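PDB 3OKG: restriction endonuclease S subunits from Thermoanaerobacter tengcongensis, which probably recognises the target DNA sequence as the specificity subunit of a type I restriction-modification methyltransferase, which is composed of M and S polypeptides. Local coordinates for residues Leu36-Arg41 and Val120-Arg125; Lys83-Gly88 and Gln112-Gly117; Ser248-Glu253 and Pro273-Ser278. All blocks are in the same frame, centred on the assembly; numbering follows the deposited sequence.

Contact 1 of 3, residues Leu36-Arg41 and Val120-Arg125. With SO4 (sulfate ion), chain H; SO4 (sulfate ion), chain G.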
# COMPACT_ATOMS: atom_id res chain seq x y z
N LEU A 36 1.03 7.99 38.22
CA LEU A 36 1.84 8.01 39.43
C LEU A 36 3.21 8.63 39.16
O LEU A 36 3.66 8.70 38.02
CB LEU A 36 2.05 6.57 39.94
CG LEU A 36 0.80 5.73 40.26
CD1 LEU A 36 1.21 4.29 40.60
CD2 LEU A 36 0.01 6.35 41.40
N PRO A 37 3.91 9.04 40.23
CA PRO A 37 5.26 9.58 40.02
C PRO A 37 6.20 8.49 39.50
O PRO A 37 5.97 7.29 39.70
CB PRO A 37 5.67 10.03 41.43
CG PRO A 37 4.41 10.10 42.22
CD PRO A 37 3.52 9.04 41.65
N THR A 38 7.25 8.93 38.82
CA THR A 38 8.21 8.05 38.18
C THR A 38 9.59 8.51 38.63
O THR A 38 9.75 9.62 39.14
CB THR A 38 8.06 8.11 36.63
OG1 THR A 38 8.27 9.46 36.18
CG2 THR A 38 6.63 7.65 36.23
N GLU A 39 10.60 7.65 38.43
CA GLU A 39 11.94 7.94 38.93
C GLU A 39 12.98 7.77 37.84
O GLU A 39 12.71 7.19 36.79
CB GLU A 39 12.28 7.00 40.09
CG GLU A 39 11.50 7.26 41.38
CD GLU A 39 11.97 6.37 42.54
OE1 GLU A 39 13.19 6.12 42.67
OE2 GLU A 39 11.11 5.92 43.34
N ARG A 40 14.17 8.29 38.13
CA ARG A 40 15.30 8.16 37.25
C ARG A 40 16.41 7.38 37.95
O ARG A 40 16.42 7.23 39.16
CB ARG A 40 15.82 9.54 36.90
CG ARG A 40 14.79 10.38 36.22
CD ARG A 40 15.48 11.45 35.44
NE ARG A 40 14.54 12.21 34.64
CZ ARG A 40 14.92 12.97 33.62
NH1 ARG A 40 16.20 13.03 33.30
NH2 ARG A 40 14.01 13.65 32.94
N ARG A 41 17.34 6.88 37.15
CA ARG A 41 18.49 6.15 37.66
C ARG A 41 19.63 6.30 36.66
O ARG A 41 19.39 6.36 35.44
CB ARG A 41 18.15 4.68 37.88
CG ARG A 41 19.11 3.96 38.81
CD ARG A 41 19.27 2.51 38.45
NE ARG A 41 17.99 1.83 38.34
CZ ARG A 41 17.74 0.85 37.46
NH1 ARG A 41 18.69 0.44 36.63
NH2 ARG A 41 16.54 0.29 37.42
N VAL A 120 6.90 9.02 30.63
CA VAL A 120 6.55 7.72 31.26
C VAL A 120 5.21 7.86 31.98
O VAL A 120 5.07 8.65 32.88
CB VAL A 120 7.65 7.20 32.23
CG1 VAL A 120 7.21 5.88 32.87
CG2 VAL A 120 8.99 6.94 31.47
N ILE A 121 4.22 7.11 31.51
CA ILE A 121 2.85 7.24 31.95
C ILE A 121 2.50 5.97 32.73
O ILE A 121 2.23 4.93 32.13
CB ILE A 121 1.93 7.38 30.70
CG1 ILE A 121 2.16 8.74 30.02
CG2 ILE A 121 0.47 7.13 31.05
CD1 ILE A 121 1.78 8.75 28.50
N ARG A 122 2.52 6.09 34.06
CA ARG A 122 2.34 4.97 34.97
C ARG A 122 0.97 4.99 35.59
O ARG A 122 0.67 5.88 36.40
CB ARG A 122 3.41 5.03 36.07
CG ARG A 122 3.38 3.86 37.08
CD ARG A 122 4.71 3.77 37.84
NE ARG A 122 5.82 3.60 36.89
CZ ARG A 122 7.09 3.88 37.16
NH1 ARG A 122 7.44 4.33 38.37
NH2 ARG A 122 8.01 3.71 36.22
N ALA A 123 0.12 4.03 35.23
CA ALA A 123 -1.28 4.09 35.63
C ALA A 123 -1.42 3.99 37.12
O ALA A 123 -0.82 3.12 37.74
CB ALA A 123 -2.08 2.96 34.99
N ASN A 124 -2.22 4.87 37.70
CA ASN A 124 -2.70 4.68 39.06
C ASN A 124 -3.85 3.69 38.93
O ASN A 124 -4.93 4.04 38.44
CB ASN A 124 -3.19 6.00 39.66
CG ASN A 124 -3.71 5.83 41.10
OD1 ASN A 124 -3.99 4.72 41.53
ND2 ASN A 124 -3.86 6.94 41.81
N ARG A 125 -3.62 2.45 39.36
CA ARG A 125 -4.57 1.36 39.14
C ARG A 125 -5.89 1.52 39.86
O ARG A 125 -6.84 0.77 39.60
CB ARG A 125 -3.93 0.03 39.54
CG ARG A 125 -2.58 -0.19 38.88
CD ARG A 125 -2.77 -0.51 37.42
NE ARG A 125 -3.83 -1.52 37.24
CZ ARG A 125 -3.62 -2.83 37.14
NH1 ARG A 125 -2.39 -3.32 37.20
NH2 ARG A 125 -4.65 -3.66 36.99
S SO4 H . 10.01 3.51 41.02
O1 SO4 H . 10.66 3.47 42.33
O2 SO4 H . 9.12 2.36 40.91
O3 SO4 H . 9.25 4.75 40.89
O4 SO4 H . 11.03 3.44 39.96
S SO4 G . 15.71 15.72 30.63
O1 SO4 G . 17.06 15.18 30.78
O2 SO4 G . 14.71 14.71 30.96
O3 SO4 G . 15.54 16.86 31.53
O4 SO4 G . 15.49 16.13 29.23
O HOH W 1 3.34 8.68 35.23
O HOH W 2 10.13 4.96 38.02
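Leu36 meets Arg122 and Asn124 where the loop of Leu36-Arg41 runs beside Val120-Asn124. One direct backbone hydrogen bond joins the two segments, from Leu36 N to Arg122 O at 2.8 Å. Water 1 adds a second link by donating to Leu36 O and Val120 O while accepting from Arg122 N.

The isobutyl group of Leu36 lies over the backbone of Arg122-Asn124. Its CG is anti to the carbonyl carbon, and the two methyls diverge from there: CD1 rests on Ala123 O, whereas CD2 packs on CB of Asn124 at 3.7 Å. The Leu36 side chain crosses those of Arg122 and Asn124 at about a right angle. Asn124 turns its OD1 to the backbone N of Glu126.

This loop lies within the first DNA specificity domain of the subunit, and it edges the three-stranded antiparallel sheet in which 118-121 is an outermost strand.

Arg122 starts with CG anti to the backbone N (chi1 -177°) and bends at chi3 (-58°). Thr38 CG2 sits 3.9 Å above the guanidinium plane, over its centre, and the same methyl touches Val120 CG1 at 3.8 Å. At the guanidinium edge, in plane, are water 2 and O3 of a sulfate ion. Water 2 accepts from Arg122 NH1 at 2.8 Å and from Glu39 N, and donates to sulfate O4; the direct bond from Arg122 NH1 to sulfate O3 is weak, 3.1 Å long with an angle of 122° at the hydrogen. The salt bridge of Arg122 NH2 with Asp89 holds the other terminal nitrogen, consistent with a fixed rotation of the group while Thr38 covers one face.

Contact 2 of 3, residues Lys83-Gly88 and Gln112-Gly117; sequences KVIRSG and QICSTG. With SO4 (sulfate ion), chain H; SO4 (sulfate ion), chain D.
This is a buried antiparallel strand pairing, between Lys83-Val84 of strand 81-84, outermost of the four in its mixed sheet, and Ile113-Cys114 of strand 113-115, within the first DNA specificity domain. Lys83 and Cys114 form the hydrogen-bonded pair, with Cys114 N to Lys83 O at 2.8 Å and Lys83 N to Cys114 O at 3.2 Å. Val84 and Ile113 form the non-hydrogen-bonded pair, their CA atoms 4.7 Å apart. Ile85 N continues the register by bonding Gln112 O, with the donor 37° out of the carbonyl plane.

The side chains divide between two faces. On one, Val84 CG2 meets Ile113 CD1 at 4.1 Å, the two crossing obliquely. On the other, Cys114 SG lies between the backbone N and the carbonyl carbon (chi1 74°), where it touches Ile85 CG2 at 3.4 Å and Lys83 CB at 3.9 Å. Val120 of strand 118-121 packs on both Lys83 and Cys114.

Lys83 is extended beyond CG, its CD and CE passing over Thr116 CA. The ammonium at its end is held mainly outside the two segments, by a salt bridge to Asp161 and a hydrogen bond to Phe118 O. Within the contact, Lys83 NZ reaches Thr116 O weakly at 3.4 Å, and water 3 accepts from Lys83 NZ and lies 3.1 Å from Thr116 O, to which it may donate.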
# COMPACT_ATOMS: atom_id res chain seq x y z
N LYS A 83 15.49 7.02 32.59
CA LYS A 83 14.15 6.88 33.18
C LYS A 83 13.85 5.43 33.45
O LYS A 83 13.94 4.61 32.55
CB LYS A 83 13.07 7.49 32.26
CG LYS A 83 13.10 9.01 32.23
CD LYS A 83 11.99 9.60 31.34
CE LYS A 83 11.98 11.14 31.48
NZ LYS A 83 10.90 11.76 30.67
N VAL A 84 13.48 5.12 34.70
CA VAL A 84 13.23 3.75 35.10
C VAL A 84 11.83 3.38 34.66
O VAL A 84 10.89 4.11 34.91
CB VAL A 84 13.29 3.60 36.63
CG1 VAL A 84 12.79 2.24 37.05
CG2 VAL A 84 14.70 3.85 37.14
N ILE A 85 11.69 2.27 33.94
CA ILE A 85 10.35 1.85 33.57
C ILE A 85 9.90 0.65 34.39
O ILE A 85 10.72 -0.15 34.87
CB ILE A 85 10.23 1.53 32.07
CG1 ILE A 85 11.27 0.48 31.65
CG2 ILE A 85 10.43 2.82 31.28
CD1 ILE A 85 11.26 0.12 30.13
N ARG A 86 8.59 0.52 34.50
CA ARG A 86 7.99 -0.58 35.26
C ARG A 86 6.94 -1.29 34.41
O ARG A 86 6.36 -0.69 33.49
CB ARG A 86 7.33 -0.05 36.55
CG ARG A 86 8.32 0.61 37.53
CD ARG A 86 9.18 -0.45 38.22
NE ARG A 86 10.19 0.18 39.06
CZ ARG A 86 11.23 -0.45 39.61
NH1 ARG A 86 11.40 -1.76 39.40
NH2 ARG A 86 12.09 0.22 40.36
N SER A 87 6.72 -2.57 34.70
CA SER A 87 5.71 -3.32 33.98
C SER A 87 4.40 -2.52 33.91
O SER A 87 3.91 -2.05 34.93
CB SER A 87 5.44 -4.63 34.73
OG SER A 87 4.56 -5.43 33.96
N GLY A 88 3.83 -2.41 32.72
CA GLY A 88 2.56 -1.72 32.60
C GLY A 88 2.68 -0.23 32.31
O GLY A 88 1.66 0.42 32.05
N GLN A 112 13.81 -1.81 34.11
CA GLN A 112 14.79 -1.45 33.10
C GLN A 112 14.71 0.06 32.78
O GLN A 112 14.15 0.81 33.57
CB GLN A 112 14.66 -2.35 31.87
CG GLN A 112 14.70 -3.84 32.27
CD GLN A 112 15.95 -4.19 33.10
OE1 GLN A 112 15.90 -5.03 34.02
NE2 GLN A 112 17.06 -3.54 32.80
N ILE A 113 15.30 0.49 31.68
CA ILE A 113 15.53 1.91 31.44
C ILE A 113 15.02 2.33 30.05
O ILE A 113 15.23 1.62 29.07
CB ILE A 113 17.04 2.24 31.51
CG1 ILE A 113 17.60 1.89 32.89
CG2 ILE A 113 17.32 3.69 31.16
CD1 ILE A 113 17.03 2.73 34.02
N CYS A 114 14.36 3.48 29.97
CA CYS A 114 14.06 4.07 28.68
C CYS A 114 14.63 5.47 28.56
O CYS A 114 15.02 6.10 29.56
CB CYS A 114 12.55 4.10 28.38
SG CYS A 114 11.62 5.38 29.32
N SER A 115 14.68 5.94 27.33
CA SER A 115 15.22 7.25 26.99
C SER A 115 14.44 8.35 27.71
O SER A 115 13.23 8.23 27.91
CB SER A 115 15.11 7.48 25.47
OG SER A 115 15.52 8.79 25.11
N THR A 116 15.14 9.41 28.11
CA THR A 116 14.46 10.62 28.62
C THR A 116 13.56 11.23 27.54
O THR A 116 12.74 12.10 27.84
CB THR A 116 15.49 11.69 29.03
OG1 THR A 116 16.41 11.87 27.96
CG2 THR A 116 16.23 11.26 30.30
N GLY A 117 13.75 10.82 26.30
CA GLY A 117 12.87 11.24 25.22
C GLY A 117 11.44 10.69 25.29
O GLY A 117 10.58 11.09 24.50
S SO4 H . 10.01 3.51 41.02
O1 SO4 H . 10.66 3.47 42.33
O2 SO4 H . 9.12 2.36 40.91
O3 SO4 H . 9.25 4.75 40.89
O4 SO4 H . 11.03 3.44 39.96
S SO4 D . 16.12 8.37 21.58
O1 SO4 D . 16.74 9.01 22.72
O2 SO4 D . 15.07 7.47 22.06
O3 SO4 D . 15.47 9.38 20.74
O4 SO4 D . 17.11 7.62 20.83
O HOH W 3 12.02 14.45 29.66

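Contact 3 of 3, residues Ser248-Glu253 and Pro273-Ser278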
# COMPACT_ATOMS: atom_id res chain seq x y z
N SER A 248 10.61 17.58 -38.26
CA SER A 248 9.93 18.79 -38.70
C SER A 248 8.47 18.67 -39.19
O SER A 248 7.96 19.58 -39.83
CB SER A 248 10.78 19.44 -39.79
OG SER A 248 10.47 18.91 -41.07
N THR A 249 7.81 17.56 -38.88
CA THR A 249 6.40 17.39 -39.25
C THR A 249 5.67 17.20 -37.93
O THR A 249 4.44 17.11 -37.90
CB THR A 249 6.06 16.20 -40.17
OG1 THR A 249 6.43 14.98 -39.53
CG2 THR A 249 6.81 16.32 -41.48
N TYR A 250 6.44 17.13 -36.84
CA TYR A 250 5.89 17.17 -35.48
C TYR A 250 5.50 18.58 -35.07
O TYR A 250 6.22 19.55 -35.35
CB TYR A 250 6.91 16.64 -34.48
CG TYR A 250 7.51 15.32 -34.86
CD1 TYR A 250 6.70 14.21 -35.13
CD2 TYR A 250 8.89 15.16 -34.93
CE1 TYR A 250 7.27 12.99 -35.48
CE2 TYR A 250 9.46 13.95 -35.27
CZ TYR A 250 8.64 12.86 -35.54
OH TYR A 250 9.22 11.66 -35.88
N ASN A 251 4.37 18.68 -34.38
CA ASN A 251 3.83 19.95 -33.90
C ASN A 251 2.94 19.71 -32.68
O ASN A 251 2.59 18.57 -32.37
CB ASN A 251 2.97 20.59 -34.98
CG ASN A 251 1.79 19.72 -35.36
OD1 ASN A 251 1.90 18.85 -36.22
ND2 ASN A 251 0.65 19.95 -34.71
N PHE A 252 2.57 20.79 -31.99
CA PHE A 252 1.61 20.71 -30.90
C PHE A 252 0.38 21.53 -31.22
O PHE A 252 -0.32 21.98 -30.31
CB PHE A 252 2.22 21.19 -29.58
CG PHE A 252 3.40 20.37 -29.14
CD1 PHE A 252 3.22 19.27 -28.31
CD2 PHE A 252 4.67 20.68 -29.57
CE1 PHE A 252 4.31 18.51 -27.91
CE2 PHE A 252 5.76 19.93 -29.17
CZ PHE A 252 5.58 18.83 -28.34
N GLU A 253 0.13 21.71 -32.51
CA GLU A 253 -0.98 22.55 -32.96
C GLU A 253 -2.16 21.72 -33.45
O GLU A 253 -3.07 22.24 -34.09
CB GLU A 253 -0.53 23.51 -34.07
CG GLU A 253 0.93 23.97 -33.98
CD GLU A 253 1.38 24.28 -32.55
OE1 GLU A 253 2.42 23.72 -32.13
OE2 GLU A 253 0.69 25.06 -31.86
N PRO A 273 -2.08 11.22 -26.23
CA PRO A 273 -1.52 12.12 -27.24
C PRO A 273 -0.68 13.22 -26.59
O PRO A 273 -1.14 13.88 -25.66
CB PRO A 273 -2.77 12.73 -27.90
CG PRO A 273 -3.87 11.79 -27.60
CD PRO A 273 -3.55 11.18 -26.26
N ARG A 274 0.55 13.39 -27.07
CA ARG A 274 1.46 14.39 -26.53
C ARG A 274 1.95 15.28 -27.66
O ARG A 274 2.06 16.50 -27.50
CB ARG A 274 2.67 13.70 -25.89
CG ARG A 274 2.31 12.78 -24.73
CD ARG A 274 2.87 13.32 -23.44
NE ARG A 274 2.89 12.31 -22.38
CZ ARG A 274 1.83 11.99 -21.66
NH1 ARG A 274 0.66 12.59 -21.88
NH2 ARG A 274 1.92 11.06 -20.71
N ILE A 275 2.25 14.67 -28.80
CA ILE A 275 2.78 15.39 -29.95
C ILE A 275 2.13 14.87 -31.24
O ILE A 275 1.80 13.68 -31.34
CB ILE A 275 4.32 15.24 -30.02
CG1 ILE A 275 4.95 16.22 -31.02
CG2 ILE A 275 4.72 13.82 -30.37
CD1 ILE A 275 6.45 16.08 -31.09
N TRP A 276 1.91 15.76 -32.19
CA TRP A 276 1.25 15.42 -33.45
C TRP A 276 2.25 15.30 -34.60
O TRP A 276 3.39 15.75 -34.50
CB TRP A 276 0.23 16.48 -33.82
CG TRP A 276 -1.13 16.25 -33.30
CD1 TRP A 276 -2.28 16.14 -34.04
CD2 TRP A 276 -1.52 16.13 -31.93
NE1 TRP A 276 -3.36 15.95 -33.20
CE2 TRP A 276 -2.92 15.94 -31.90
CE3 TRP A 276 -0.82 16.15 -30.71
CZ2 TRP A 276 -3.63 15.77 -30.72
CZ3 TRP A 276 -1.53 16.00 -29.54
CH2 TRP A 276 -2.92 15.81 -29.55
N CYS A 277 1.80 14.69 -35.70
CA CYS A 277 2.59 14.63 -36.93
C CYS A 277 1.73 15.05 -38.10
O CYS A 277 0.72 14.41 -38.41
CB CYS A 277 3.16 13.23 -37.18
SG CYS A 277 3.88 13.00 -38.85
N SER A 278 2.11 16.15 -38.76
CA SER A 278 1.32 16.71 -39.85
C SER A 278 1.40 15.85 -41.12
O SER A 278 0.74 16.15 -42.13
CB SER A 278 1.81 18.13 -40.15
OG SER A 278 3.18 18.09 -40.51
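Tyr250 and Asn251 pair with Cys277 and Trp276 in a short antiparallel arrangement, and backbone bonds supply its framework. Asn251 and Trp276 are the hydrogen-bonded pair. Trp276 N reaches Asn251 O at 2.9 Å, nearly along the C=O axis; the return bond, from Asn251 N to Trp276 O, approaches from 46° out of the carbonyl plane. Tyr250 and Cys277 are the non-hydrogen-bonded pair, where the alpha carbon of Tyr250 makes a CA-H...O contact with Trp276 O at 3.0 Å.

One polar side chain reinforces the end of the pairing. Thr249 O accepts twice from Ser278: from its N at 2.7 Å, a nearly straight bond of 170°, and from its OG at 3.1 Å, which comes in the carbonyl plane on a lone pair. Ser278 OG lies between its own backbone N and carbonyl carbon, which brings it to Thr249 O. Within Ser248-Glu253, Phe252 N donates to Glu253 OE1, meeting it from above the carboxylate plane.

Apolar contacts centre on Ile275, whose CG1 is anti to the backbone N and whose CD1 extends to touch Tyr250 CB at 3.5 Å. Ile275 CG1 also makes a CH-pi contact over one face of the Phe252 ring, 4.1 Å from the centroid and offset toward the rim. Arg274 O lies at the edge of that ring, 3.0 Å from CE1. Nearby, Trp276 CB packs against the Asn251 amide, whose plane is 49° from that of the indole.

The pairing forms one margin of the second specificity domain's five-stranded mixed sheet: strand 250-251 is outermost, and strand 257-260 flanks 276-277 on its other side, its Pro258 meeting Trp276, while the ring of Phe259 reaches past 276-277 to meet that of Tyr250.

Contacts 1 and 2 are neighbours in the first DNA specificity domain, their centres 9 Å apart, with contact 2 nested along the chain inside the loop that contact 1 closes. Strands 113-115 and 118-121 follow one another, yet belong to different sheets; a probable hydrogen bond from Val84 N to Glu39 O ties the contacts together, and both touch one sulfate ion. Contact 3 comes later, in the second specificity domain, about 72 Å from contact 1 and 67 Å from contact 2 between centres, across the chain's centre. This separation fits a subunit with two distant recognition domains, consistent with reading the two parts of a split DNA target.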